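Local atomic coordinates of CytC3 (Streptomyces, PDB entry 3GJA), a protein that acts as a nonheme iron halogenase of the phytanoyl-CoA dioxygenase family, probably chlorinating an unactivated carbon of its substrate with the help of 2-oxoglutarate. Residues T115-A120 against M239-P244; T146-T151 against V232-N237. One frame throughout, in Å; residues are numbered along the deposited sequence.

Interaction 1: T115-A120 against M239-P244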
loop_
_atom_site.group_PDB
_atom_site.type_symbol
_atom_site.label_atom_id
_atom_site.label_comp_id
_atom_site.label_asym_id
_atom_site.label_seq_id
_atom_site.Cartn_x
_atom_site.Cartn_y
_atom_site.Cartn_z
ATOM N N THR A 115 -2.391 -18.714 1.813
ATOM C CA THR A 115 -2.709 -18.552 0.410
ATOM C C THR A 115 -1.586 -19.224 -0.350
ATOM O O THR A 115 -0.446 -19.246 0.111
ATOM C CB THR A 115 -2.783 -17.072 0.013
ATOM O OG1 THR A 115 -3.889 -16.454 0.682
ATOM C CG2 THR A 115 -3.002 -16.943 -1.473
ATOM N N ASP A 116 -1.906 -19.796 -1.503
ATOM C CA ASP A 116 -0.889 -20.454 -2.309
ATOM C C ASP A 116 -0.201 -19.373 -3.137
ATOM O O ASP A 116 -0.674 -18.239 -3.192
ATOM C CB ASP A 116 -1.532 -21.495 -3.225
ATOM C CG ASP A 116 -0.555 -22.577 -3.658
ATOM O OD1 ASP A 116 0.672 -22.390 -3.489
ATOM O OD2 ASP A 116 -1.014 -23.614 -4.175
ATOM N N TRP A 117 0.913 -19.726 -3.770
ATOM C CA TRP A 117 1.673 -18.786 -4.593
ATOM C C TRP A 117 0.843 -18.185 -5.724
ATOM O O TRP A 117 0.232 -18.909 -6.511
ATOM C CB TRP A 117 2.909 -19.482 -5.177
ATOM C CG TRP A 117 3.912 -19.889 -4.137
ATOM C CD1 TRP A 117 4.118 -21.143 -3.638
ATOM C CD2 TRP A 117 4.828 -19.028 -3.448
ATOM N NE1 TRP A 117 5.109 -21.119 -2.680
ATOM C CE2 TRP A 117 5.560 -19.833 -2.543
ATOM C CE3 TRP A 117 5.099 -17.656 -3.507
ATOM C CZ2 TRP A 117 6.545 -19.311 -1.704
ATOM C CZ3 TRP A 117 6.082 -17.135 -2.670
ATOM C CH2 TRP A 117 6.793 -17.964 -1.781
ATOM N N HIS A 118 0.837 -16.857 -5.809
ATOM C CA HIS A 118 0.064 -16.169 -6.841
ATOM C C HIS A 118 0.515 -14.727 -7.056
ATOM O O HIS A 118 1.326 -14.192 -6.300
ATOM C CB HIS A 118 -1.414 -16.142 -6.459
ATOM C CG HIS A 118 -1.711 -15.249 -5.294
ATOM N ND1 HIS A 118 -1.323 -15.550 -4.005
ATOM C CD2 HIS A 118 -2.321 -14.041 -5.231
ATOM C CE1 HIS A 118 -1.683 -14.566 -3.199
ATOM N NE2 HIS A 118 -2.289 -13.639 -3.917
ATOM N N GLN A 119 -0.035 -14.101 -8.093
ATOM C CA GLN A 119 0.275 -12.714 -8.407
ATOM C C GLN A 119 -1.018 -11.907 -8.374
ATOM O O GLN A 119 -1.914 -12.115 -9.201
ATOM C CB GLN A 119 0.902 -12.606 -9.789
ATOM C CG GLN A 119 2.168 -13.394 -9.937
ATOM C CD GLN A 119 2.822 -13.178 -11.279
ATOM O OE1 GLN A 119 3.435 -12.139 -11.525
ATOM N NE2 GLN A 119 2.685 -14.156 -12.163
ATOM N N ALA A 120 -1.118 -10.995 -7.413
ATOM C CA ALA A 120 -2.309 -10.169 -7.287
ATOM C C ALA A 120 -2.350 -9.141 -8.420
ATOM O O ALA A 120 -1.314 -8.771 -8.966
ATOM C CB ALA A 120 -2.313 -9.474 -5.930
ATOM N N MET A 239 5.208 -12.316 -7.141
ATOM C CA MET A 239 4.840 -13.669 -6.746
ATOM C C MET A 239 4.905 -13.789 -5.231
ATOM O O MET A 239 5.931 -13.501 -4.628
ATOM C CB MET A 239 5.815 -14.671 -7.368
ATOM C CG MET A 239 5.462 -16.130 -7.120
ATOM S SD MET A 239 3.926 -16.570 -7.933
ATOM C CE MET A 239 4.464 -16.664 -9.620
ATOM N N HIS A 240 3.812 -14.202 -4.604
ATOM C CA HIS A 240 3.837 -14.360 -3.161
ATOM C C HIS A 240 2.757 -15.298 -2.652
ATOM O O HIS A 240 1.809 -15.628 -3.368
ATOM C CB HIS A 240 3.700 -13.007 -2.458
ATOM C CG HIS A 240 2.294 -12.511 -2.375
ATOM N ND1 HIS A 240 1.641 -11.940 -3.444
ATOM C CD2 HIS A 240 1.410 -12.506 -1.348
ATOM C CE1 HIS A 240 0.415 -11.602 -3.081
ATOM N NE2 HIS A 240 0.249 -11.935 -1.813
ATOM N N ALA A 241 2.924 -15.716 -1.402
ATOM C CA ALA A 241 1.992 -16.607 -0.730
ATOM C C ALA A 241 1.884 -16.136 0.715
ATOM O O ALA A 241 2.464 -15.121 1.083
ATOM C CB ALA A 241 2.513 -18.041 -0.781
ATOM N N SER A 242 1.144 -16.867 1.534
ATOM C CA SER A 242 1.008 -16.505 2.937
ATOM C C SER A 242 0.697 -17.756 3.744
ATOM O O SER A 242 0.022 -18.666 3.269
ATOM C CB SER A 242 -0.102 -15.465 3.130
ATOM O OG SER A 242 -1.368 -15.989 2.759
ATOM N N LEU A 243 1.206 -17.795 4.966
ATOM C CA LEU A 243 1.008 -18.930 5.852
ATOM C C LEU A 243 -0.331 -18.828 6.570
ATOM O O LEU A 243 -0.923 -17.752 6.650
ATOM C CB LEU A 243 2.131 -18.968 6.894
ATOM C CG LEU A 243 3.543 -19.367 6.444
ATOM C CD1 LEU A 243 4.526 -19.049 7.555
ATOM C CD2 LEU A 243 3.597 -20.864 6.111
ATOM N N PRO A 244 -0.843 -19.962 7.075
ATOM C CA PRO A 244 -2.116 -19.930 7.795
ATOM C C PRO A 244 -1.806 -19.376 9.178
ATOM O O PRO A 244 -0.646 -19.336 9.582
ATOM C CB PRO A 244 -2.520 -21.398 7.848
ATOM C CG PRO A 244 -1.199 -22.095 7.940
ATOM C CD PRO A 244 -0.377 -21.349 6.898
HETATM O O HOH W 1 1.223 -10.319 -5.944
#

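Interaction 2: T146-T151 against V232-N237. With ACT (acetate ion), chain E.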
loop_
_atom_site.group_PDB
_atom_site.type_symbol
_atom_site.label_atom_id
_atom_site.label_comp_id
_atom_site.label_asym_id
_atom_site.label_seq_id
_atom_site.Cartn_x
_atom_site.Cartn_y
_atom_site.Cartn_z
ATOM N N THR A 146 1.823 -1.488 -8.924
ATOM C CA THR A 146 1.915 -0.391 -7.975
ATOM C C THR A 146 2.823 -0.809 -6.816
ATOM O O THR A 146 2.678 -1.896 -6.260
ATOM C CB THR A 146 0.519 -0.015 -7.433
ATOM O OG1 THR A 146 0.633 1.082 -6.517
ATOM C CG2 THR A 146 -0.111 -1.200 -6.707
ATOM N N ILE A 147 3.780 0.045 -6.479
ATOM C CA ILE A 147 4.691 -0.244 -5.383
ATOM C C ILE A 147 3.880 -0.234 -4.098
ATOM O O ILE A 147 3.238 0.764 -3.760
ATOM C CB ILE A 147 5.810 0.815 -5.303
ATOM C CG1 ILE A 147 6.717 0.687 -6.530
ATOM C CG2 ILE A 147 6.623 0.644 -4.017
ATOM C CD1 ILE A 147 7.482 -0.613 -6.585
ATOM N N THR A 148 3.909 -1.360 -3.396
ATOM C CA THR A 148 3.169 -1.527 -2.152
ATOM C C THR A 148 4.126 -1.526 -0.969
ATOM O O THR A 148 5.128 -2.235 -0.978
ATOM C CB THR A 148 2.390 -2.873 -2.167
ATOM O OG1 THR A 148 1.546 -2.919 -3.324
ATOM C CG2 THR A 148 1.540 -3.036 -0.912
ATOM N N VAL A 149 3.826 -0.709 0.032
ATOM C CA VAL A 149 4.633 -0.636 1.243
ATOM C C VAL A 149 3.749 -1.206 2.351
ATOM O O VAL A 149 2.790 -0.570 2.784
ATOM C CB VAL A 149 5.023 0.824 1.580
ATOM C CG1 VAL A 149 5.893 0.862 2.833
ATOM C CG2 VAL A 149 5.763 1.440 0.410
ATOM N N TRP A 150 4.077 -2.418 2.788
ATOM C CA TRP A 150 3.317 -3.141 3.815
ATOM C C TRP A 150 3.985 -2.985 5.187
ATOM O O TRP A 150 4.994 -3.637 5.467
ATOM C CB TRP A 150 3.284 -4.622 3.433
ATOM C CG TRP A 150 2.147 -5.442 3.959
ATOM C CD1 TRP A 150 1.016 -5.793 3.277
ATOM C CD2 TRP A 150 2.095 -6.145 5.208
ATOM N NE1 TRP A 150 0.270 -6.685 4.013
ATOM C CE2 TRP A 150 0.907 -6.919 5.203
ATOM C CE3 TRP A 150 2.937 -6.204 6.328
ATOM C CZ2 TRP A 150 0.541 -7.743 6.273
ATOM C CZ3 TRP A 150 2.572 -7.029 7.399
ATOM C CH2 TRP A 150 1.386 -7.787 7.360
ATOM N N THR A 151 3.426 -2.125 6.033
ATOM C CA THR A 151 3.973 -1.901 7.367
ATOM C C THR A 151 3.275 -2.788 8.392
ATOM O O THR A 151 2.047 -2.876 8.420
ATOM C CB THR A 151 3.804 -0.425 7.820
ATOM O OG1 THR A 151 4.457 0.447 6.887
ATOM C CG2 THR A 151 4.424 -0.210 9.201
ATOM N N VAL A 232 7.746 -4.272 4.408
ATOM C CA VAL A 232 8.290 -4.974 3.274
ATOM C C VAL A 232 7.751 -4.177 2.093
ATOM O O VAL A 232 6.597 -3.751 2.093
ATOM C CB VAL A 232 7.822 -6.450 3.208
ATOM C CG1 VAL A 232 6.306 -6.534 3.149
ATOM C CG2 VAL A 232 8.447 -7.126 1.992
ATOM N N ILE A 233 8.601 -3.927 1.111
ATOM C CA ILE A 233 8.187 -3.179 -0.056
ATOM C C ILE A 233 8.214 -4.131 -1.239
ATOM O O ILE A 233 9.189 -4.866 -1.430
ATOM C CB ILE A 233 9.133 -1.982 -0.316
ATOM C CG1 ILE A 233 9.189 -1.091 0.934
ATOM C CG2 ILE A 233 8.646 -1.183 -1.532
ATOM C CD1 ILE A 233 10.074 0.137 0.790
ATOM N N PHE A 234 7.147 -4.120 -2.029
ATOM C CA PHE A 234 7.065 -5.007 -3.180
ATOM C C PHE A 234 6.089 -4.524 -4.233
ATOM O O PHE A 234 5.162 -3.760 -3.943
ATOM C CB PHE A 234 6.617 -6.401 -2.728
ATOM C CG PHE A 234 5.290 -6.413 -1.995
ATOM C CD1 PHE A 234 5.235 -6.220 -0.615
ATOM C CD2 PHE A 234 4.097 -6.630 -2.684
ATOM C CE1 PHE A 234 4.011 -6.250 0.073
ATOM C CE2 PHE A 234 2.864 -6.662 -2.008
ATOM C CZ PHE A 234 2.823 -6.472 -0.625
ATOM N N TRP A 235 6.301 -4.974 -5.463
ATOM C CA TRP A 235 5.388 -4.649 -6.544
ATOM C C TRP A 235 4.123 -5.416 -6.180
ATOM O O TRP A 235 4.196 -6.572 -5.760
ATOM C CB TRP A 235 5.920 -5.167 -7.879
ATOM C CG TRP A 235 6.897 -4.264 -8.550
ATOM C CD1 TRP A 235 8.221 -4.511 -8.776
ATOM C CD2 TRP A 235 6.617 -2.990 -9.142
ATOM N NE1 TRP A 235 8.780 -3.474 -9.477
ATOM C CE2 TRP A 235 7.819 -2.525 -9.717
ATOM C CE3 TRP A 235 5.466 -2.196 -9.242
ATOM C CZ2 TRP A 235 7.907 -1.299 -10.386
ATOM C CZ3 TRP A 235 5.552 -0.973 -9.910
ATOM C CH2 TRP A 235 6.767 -0.538 -10.474
ATOM N N SER A 236 2.971 -4.777 -6.331
ATOM C CA SER A 236 1.698 -5.408 -6.004
ATOM C C SER A 236 1.505 -6.771 -6.681
ATOM O O SER A 236 0.800 -7.635 -6.157
ATOM C CB SER A 236 0.553 -4.480 -6.408
ATOM O OG SER A 236 0.687 -4.096 -7.770
ATOM N N ASN A 237 2.132 -6.960 -7.838
ATOM C CA ASN A 237 1.996 -8.206 -8.590
ATOM C C ASN A 237 3.134 -9.211 -8.401
ATOM O O ASN A 237 3.238 -10.181 -9.150
ATOM C CB ASN A 237 1.840 -7.890 -10.080
ATOM C CG ASN A 237 3.060 -7.211 -10.664
ATOM O OD1 ASN A 237 3.636 -6.311 -10.052
ATOM N ND2 ASN A 237 3.457 -7.630 -11.863
HETATM C C ACT E . -1.796 -9.420 2.565
HETATM O O ACT E . -2.220 -10.132 3.629
HETATM O OXT ACT E . -1.295 -8.341 2.730
HETATM C CH3 ACT E . -1.952 -9.970 1.169
#

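Interaction 1: T115-A120 against M239-P244
An antiparallel beta pairing interrupted by a beta bulge joins residues 115-120 to strand 240-242 near the surface of this cupin-type beta barrel. Thr-115 with Ser-242 and His-118 with His-240 each form a hydrogen-bonded pair, and the register slips by one residue between them, where the chain turns its corner at Trp-117. The slip puts His-118 on the face that already holds Thr-115, Ser-242 and His-240. The backbones of the two histidines are joined by His-118 N to His-240 O (2.9 Å) and His-240 N to His-118 O (3.0 Å).

Both imidazoles take the crowded position between backbone N and carbonyl carbon, so they lie alongside each other with planes oblique at 49°; His-118 NE2 comes to 3.5 Å from His-240 CE1. Each ring is oriented through its ND1: that of His-118 donates to Asp-116 O (2.9 Å), nearly along the C=O axis, and that of His-240 bonds to Thr-238 O. These bonds would probably leave both NE2 atoms as acceptors if the rings are neutral. Two histidines, with Ala-120 two residues after the first, match the pattern of nonheme iron halogenases, where alanine replaces the carboxylate that binds iron in related dioxygenases, which is consistent with the two histidines being the metal ligands, although no metal is bound at this contact.

An alanine in place of His-118 would lose the ring's bond to Asp-116 O and its packing on His-240, and would probably leave the latter imidazole less firmly placed.

Along its other edge, strand 240-242 pairs with strand 163-165, and the Trp-117 indole touches Gln-164. That indole also receives Ala-241 over one face: the methyl CB sits 3.8 Å from the centroid of the six-membered ring, 17° off its normal.

Interaction 2: T146-T151 against V232-N237
Three aromatic rings give this pair of neighbouring barrel strands its character. The Trp-235 indole has Ile-147 CD1 over the centre of one face, 3.5 Å from the centroid of its six-membered ring and only 8° off the normal, while Thr-146 N lies in plane at its edge. Both isoleucine torsions, near -67°, swing CD1 over the indole, leaving CG2 to meet Ile-233 CG2. On the opposite face of the sheet, Phe-234 has its CG in the crowded position, which lays the ring beside Thr-148: CB stands over one face, toward the rim, and Thr-148 CG2 touches Phe-234 CZ at 3.7 Å. At the phenyl edge comes Trp-150 CB, 3.8 Å from Phe-234 CE1. The indole of Trp-150 leads away from the strand pair, and its NE1 donates at its edge to OXT of a bound acetate (2.6 Å), probably a crystallisation component.

Regular antiparallel ladder bonds hold the backbones together. Thr-148 and Phe-234 exchange N-H...O bonds in both directions, each in the carbonyl plane. Trp-150 and Val-232 also bond both ways, but Val-232 N approaches from above the plane of the Trp-150 carbonyl. Beyond the ladder, Ser-236 takes over: its OG accepts from Thr-146 N (3.1 Å) and its N donates to Thr-146 O. Packing is tight here, with Thr-146 CG2 only 3.4 Å from Ser-236 CB; the threonine hydroxyl turns instead to Tyr-260 O and Trp-101 NE1.

The pair is buried inside the main sheet, where strand 253-262 flanks 147-152, strand 25-30 flanks 230-235, and helix 84-94 packs against Ile-147, Val-149 and Trp-235.

From the N terminus the chain first reaches 115-120, then 146-151, and only after a long, partly unmodelled excursion returns through 232-237 and, directly afterwards, 239-244. Interaction 2 thus closes an inner loop of 80 residues, nested within the 118-residue loop closed by interaction 1. The inner contact joins two strands of the main sheet; the outer one ties the region after strand 98-108 to the small sheet of 163-165 and 240-242. Their centres lie about 14 Å apart, yet they touch, with Ala-120 CB 3.6 Å from Ser-236 O. One acetate lies near both His-240 of interaction 1 and Trp-150 of interaction 2.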